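Local coordinates for protein dextranase (Pseudarthrobacter oxydans, PDB 6NZS) that catalyses the endohydrolysis of alpha-1,6-glucosidic linkages in dextran, as a glycoside hydrolase of family 49, at residues I67-E72 against Y289-D294. Residues are numbered along the deposited sequence; the frame is centred on the assembly and turned at random.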
ATOM      1  N   ILE A  67      17.503  16.903   3.652  1.00 18.72           N
ATOM      2  CA  ILE A  67      17.888  17.853   4.690  1.00 22.26           C
ATOM      3  C   ILE A  67      18.410  17.058   5.878  1.00 21.86           C
ATOM      4  O   ILE A  67      17.662  16.299   6.509  1.00 19.42           O
ATOM      5  CB  ILE A  67      16.727  18.771   5.091  1.00 25.52           C
ATOM      6  CG1 ILE A  67      16.352  19.697   3.930  1.00 25.62           C
ATOM      7  CG2 ILE A  67      17.091  19.579   6.333  1.00 25.81           C
ATOM      8  CD1 ILE A  67      17.523  20.396   3.291  1.00 30.35           C
ATOM      9  N   GLY A  68      19.693  17.227   6.181  1.00 22.11           N
ATOM     10  CA  GLY A  68      20.291  16.583   7.331  1.00 21.53           C
ATOM     11  C   GLY A  68      20.878  15.213   7.084  1.00 22.40           C
ATOM     12  O   GLY A  68      21.250  14.536   8.051  1.00 25.41           O
ATOM     13  N   TYR A  69      20.970  14.777   5.830  1.00 18.75           N
ATOM     14  CA  TYR A  69      21.536  13.474   5.520  1.00 17.57           C
ATOM     15  C   TYR A  69      21.939  13.427   4.054  1.00 17.06           C
ATOM     16  O   TYR A  69      21.461  14.211   3.227  1.00 20.37           O
ATOM     17  CB  TYR A  69      20.570  12.328   5.858  1.00 19.70           C
ATOM     18  CG  TYR A  69      19.311  12.275   5.012  1.00 17.09           C
ATOM     19  CD1 TYR A  69      18.223  13.078   5.312  1.00 17.67           C
ATOM     20  CD2 TYR A  69      19.211  11.400   3.934  1.00 15.86           C
ATOM     21  CE1 TYR A  69      17.062  13.025   4.551  1.00 15.17           C
ATOM     22  CE2 TYR A  69      18.055  11.345   3.162  1.00 15.18           C
ATOM     23  CZ  TYR A  69      16.989  12.157   3.484  1.00 15.99           C
ATOM     24  OH  TYR A  69      15.833  12.112   2.734  1.00 13.78           O
ATOM     25  N   THR A  70      22.839  12.490   3.746  1.00 20.39           N
ATOM     26  CA  THR A  70      23.236  12.213   2.375  1.00 20.70           C
ATOM     27  C   THR A  70      23.019  10.764   1.966  1.00 19.17           C
ATOM     28  O   THR A  70      23.102  10.463   0.769  1.00 19.50           O
ATOM     29  CB  THR A  70      24.712  12.580   2.146  1.00 22.56           C
ATOM     30  OG1 THR A  70      25.541  11.789   3.007  1.00 26.53           O
ATOM     31  CG2 THR A  70      24.950  14.052   2.429  1.00 24.51           C
ATOM     32  N   LYS A  71      22.724   9.871   2.911  1.00 17.40           N
ATOM     33  CA  LYS A  71      22.551   8.461   2.599  1.00 16.62           C
ATOM     34  C   LYS A  71      21.346   8.260   1.683  1.00 16.82           C
ATOM     35  O   LYS A  71      20.502   9.142   1.517  1.00 17.78           O
ATOM     36  CB  LYS A  71      22.339   7.658   3.883  1.00 17.84           C
ATOM     37  CG  LYS A  71      21.023   7.948   4.587  1.00 18.08           C
ATOM     38  CD  LYS A  71      20.814   7.033   5.784  1.00 18.29           C
ATOM     39  CE  LYS A  71      19.540   7.405   6.529  1.00 19.25           C
ATOM     40  NZ  LYS A  71      19.345   6.569   7.750  1.00 23.36           N
ATOM     41  N   GLU A  72      21.271   7.072   1.091  1.00 17.15           N
ATOM     42  CA  GLU A  72      20.125   6.741   0.259  1.00 17.62           C
ATOM     43  C   GLU A  72      18.873   6.652   1.119  1.00 17.84           C
ATOM     44  O   GLU A  72      18.906   6.155   2.249  1.00 17.34           O
ATOM     45  CB  GLU A  72      20.355   5.415  -0.463  1.00 21.93           C
ATOM     46  CG  GLU A  72      21.346   5.503  -1.616  1.00 24.22           C
ATOM     47  CD  GLU A  72      21.397   4.226  -2.427  1.00 29.24           C
ATOM     48  OE1 GLU A  72      21.382   3.135  -1.820  1.00 33.34           O
ATOM     49  OE2 GLU A  72      21.446   4.311  -3.673  1.00 36.25           O
ATOM     50  N   TYR A 289       7.119  16.252   6.649  1.00 14.60           N
ATOM     51  CA  TYR A 289       8.108  15.587   7.486  1.00 14.99           C
ATOM     52  C   TYR A 289       9.275  15.095   6.642  1.00 16.18           C
ATOM     53  O   TYR A 289       9.087  14.588   5.533  1.00 15.12           O
ATOM     54  CB  TYR A 289       7.484  14.405   8.232  1.00 14.97           C
ATOM     55  CG  TYR A 289       6.329  14.783   9.135  1.00 15.29           C
ATOM     56  CD1 TYR A 289       6.524  15.617  10.229  1.00 16.21           C
ATOM     57  CD2 TYR A 289       5.049  14.302   8.895  1.00 13.57           C
ATOM     58  CE1 TYR A 289       5.478  15.973  11.053  1.00 15.37           C
ATOM     59  CE2 TYR A 289       3.998  14.642   9.716  1.00 14.52           C
ATOM     60  CZ  TYR A 289       4.217  15.478  10.793  1.00 14.96           C
ATOM     61  OH  TYR A 289       3.153  15.821  11.601  1.00 15.45           O
ATOM     62  N   VAL A 290      10.484  15.252   7.184  1.00 15.73           N
ATOM     63  CA  VAL A 290      11.675  14.692   6.559  1.00 16.37           C
ATOM     64  C   VAL A 290      11.648  13.171   6.684  1.00 15.42           C
ATOM     65  O   VAL A 290      11.021  12.608   7.592  1.00 14.21           O
ATOM     66  CB  VAL A 290      12.930  15.294   7.224  1.00 15.90           C
ATOM     67  CG1 VAL A 290      13.064  14.809   8.670  1.00 16.71           C
ATOM     68  CG2 VAL A 290      14.186  14.970   6.433  1.00 15.58           C
ATOM     69  N   TYR A 291      12.317  12.495   5.750  1.00 13.32           N
ATOM     70  CA  TYR A 291      12.543  11.060   5.871  1.00 13.74           C
ATOM     71  C   TYR A 291      13.109  10.747   7.244  1.00 16.12           C
ATOM     72  O   TYR A 291      14.052  11.398   7.697  1.00 15.24           O
ATOM     73  CB  TYR A 291      13.565  10.629   4.822  1.00 13.92           C
ATOM     74  CG  TYR A 291      13.982   9.173   4.870  1.00 14.07           C
ATOM     75  CD1 TYR A 291      13.046   8.150   4.754  1.00 14.16           C
ATOM     76  CD2 TYR A 291      15.324   8.819   5.005  1.00 14.33           C
ATOM     77  CE1 TYR A 291      13.431   6.825   4.768  1.00 12.78           C
ATOM     78  CE2 TYR A 291      15.720   7.498   5.021  1.00 14.16           C
ATOM     79  CZ  TYR A 291      14.775   6.495   4.902  1.00 13.41           C
ATOM     80  OH  TYR A 291      15.178   5.176   4.914  1.00 16.33           O
ATOM     81  N   GLU A 292      12.532   9.740   7.902  1.00 14.21           N
ATOM     82  CA  GLU A 292      12.991   9.309   9.225  1.00 16.52           C
ATOM     83  C   GLU A 292      13.001  10.477  10.209  1.00 19.41           C
ATOM     84  O   GLU A 292      13.920  10.624  11.023  1.00 19.43           O
ATOM     85  CB  GLU A 292      14.352   8.609   9.159  1.00 17.12           C
ATOM     86  CG  GLU A 292      14.297   7.136   8.763  1.00 19.47           C
ATOM     87  CD  GLU A 292      15.668   6.477   8.744  1.00 17.38           C
ATOM     88  OE1 GLU A 292      16.650   7.159   8.384  1.00 19.15           O
ATOM     89  OE2 GLU A 292      15.767   5.279   9.089  1.00 18.98           O
ATOM     90  N   ALA A 293      11.972  11.319  10.133  1.00 18.43           N
ATOM     91  CA  ALA A 293      11.792  12.385  11.111  1.00 18.95           C
ATOM     92  C   ALA A 293      11.676  11.782  12.505  1.00 19.04           C
ATOM     93  O   ALA A 293      10.756  11.010  12.784  1.00 19.77           O
ATOM     94  CB  ALA A 293      10.537  13.190  10.771  1.00 19.65           C
ATOM     95  N   ASP A 294      12.634  12.110  13.375  1.00 22.59           N
ATOM     96  CA  ASP A 294      12.776  11.462  14.675  1.00 22.60           C
ATOM     97  C   ASP A 294      12.251  12.387  15.765  1.00 24.64           C
ATOM     98  O   ASP A 294      12.709  13.528  15.892  1.00 24.78           O
ATOM     99  CB  ASP A 294      14.245  11.111  14.932  1.00 25.09           C
ATOM    100  CG  ASP A 294      14.425  10.103  16.066  1.00 27.14           C
ATOM    101  OD1 ASP A 294      13.448   9.827  16.798  1.00 26.07           O
ATOM    102  OD2 ASP A 294      15.554   9.581  16.225  1.00 29.34           O
TER
HETATM  103  O   HOH W   1      13.675  13.718   3.222  1.00 13.79           O
HETATM  104  O   HOH W   2      18.014   3.923   8.750  1.00 32.47           O
HETATM  105  O   HOH W   3      17.807   4.827   4.470  1.00 22.58           O
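The side chains of Tyr69 and Tyr291 cross at about a right angle where a loop of the N-terminal Ig-like domain, 67-72, reaches a loop between strands of the parallel beta-solenoid, 289-294. The solenoid loop bends through a type II beta turn from Val290 to Ala293, whose middle residues, Tyr291 and Glu292, both set out from CA toward 67-72. The two ring planes, centroids 5.8 Å apart, are inclined at 49°, neither stacked nor edge-to-face, and the phenol end of Tyr69 lies beside the root of Tyr291, with OH 3.4 Å from CB. At the edge of the Tyr69 ring, by contrast, Val290 CG2 sits near the plane, 3.9 Å from CE1. Tyr69 OH is also hydrogen-bonded to Asp73 and accepts from a water that in turn receives the backbone N-H of Tyr291, so Asp73 holds the hydroxyl directly and the solenoid loop reaches it through the water; His301 stacks on the Tyr69 ring.

Lys71 runs across the edge of the Tyr291 ring, its CE near the ring plane and 4.1 Å from CE2. With CG between the backbone N and the carbonyl carbon (chi1 68°) and the chain extended beyond it, NZ arrives at Glu292, which it meets in a salt bridge. Glu292 meanwhile lays its CG over the centre of the Tyr291 ring, 3.9 Å above the plane. An alanine at Glu292 would take away the CG packed over the ring centre and would probably leave the ammonium of Lys71 without its carboxylate mate. A second water bridges the Glu72 carbonyl O and Tyr291 OH. In the salt bridge itself, Lys71 NZ lies 2.8 Å from Glu292 OE1 and meets its syn lone pair, while a further water donates to Glu292 OE2 and accepts a weak bond from NZ.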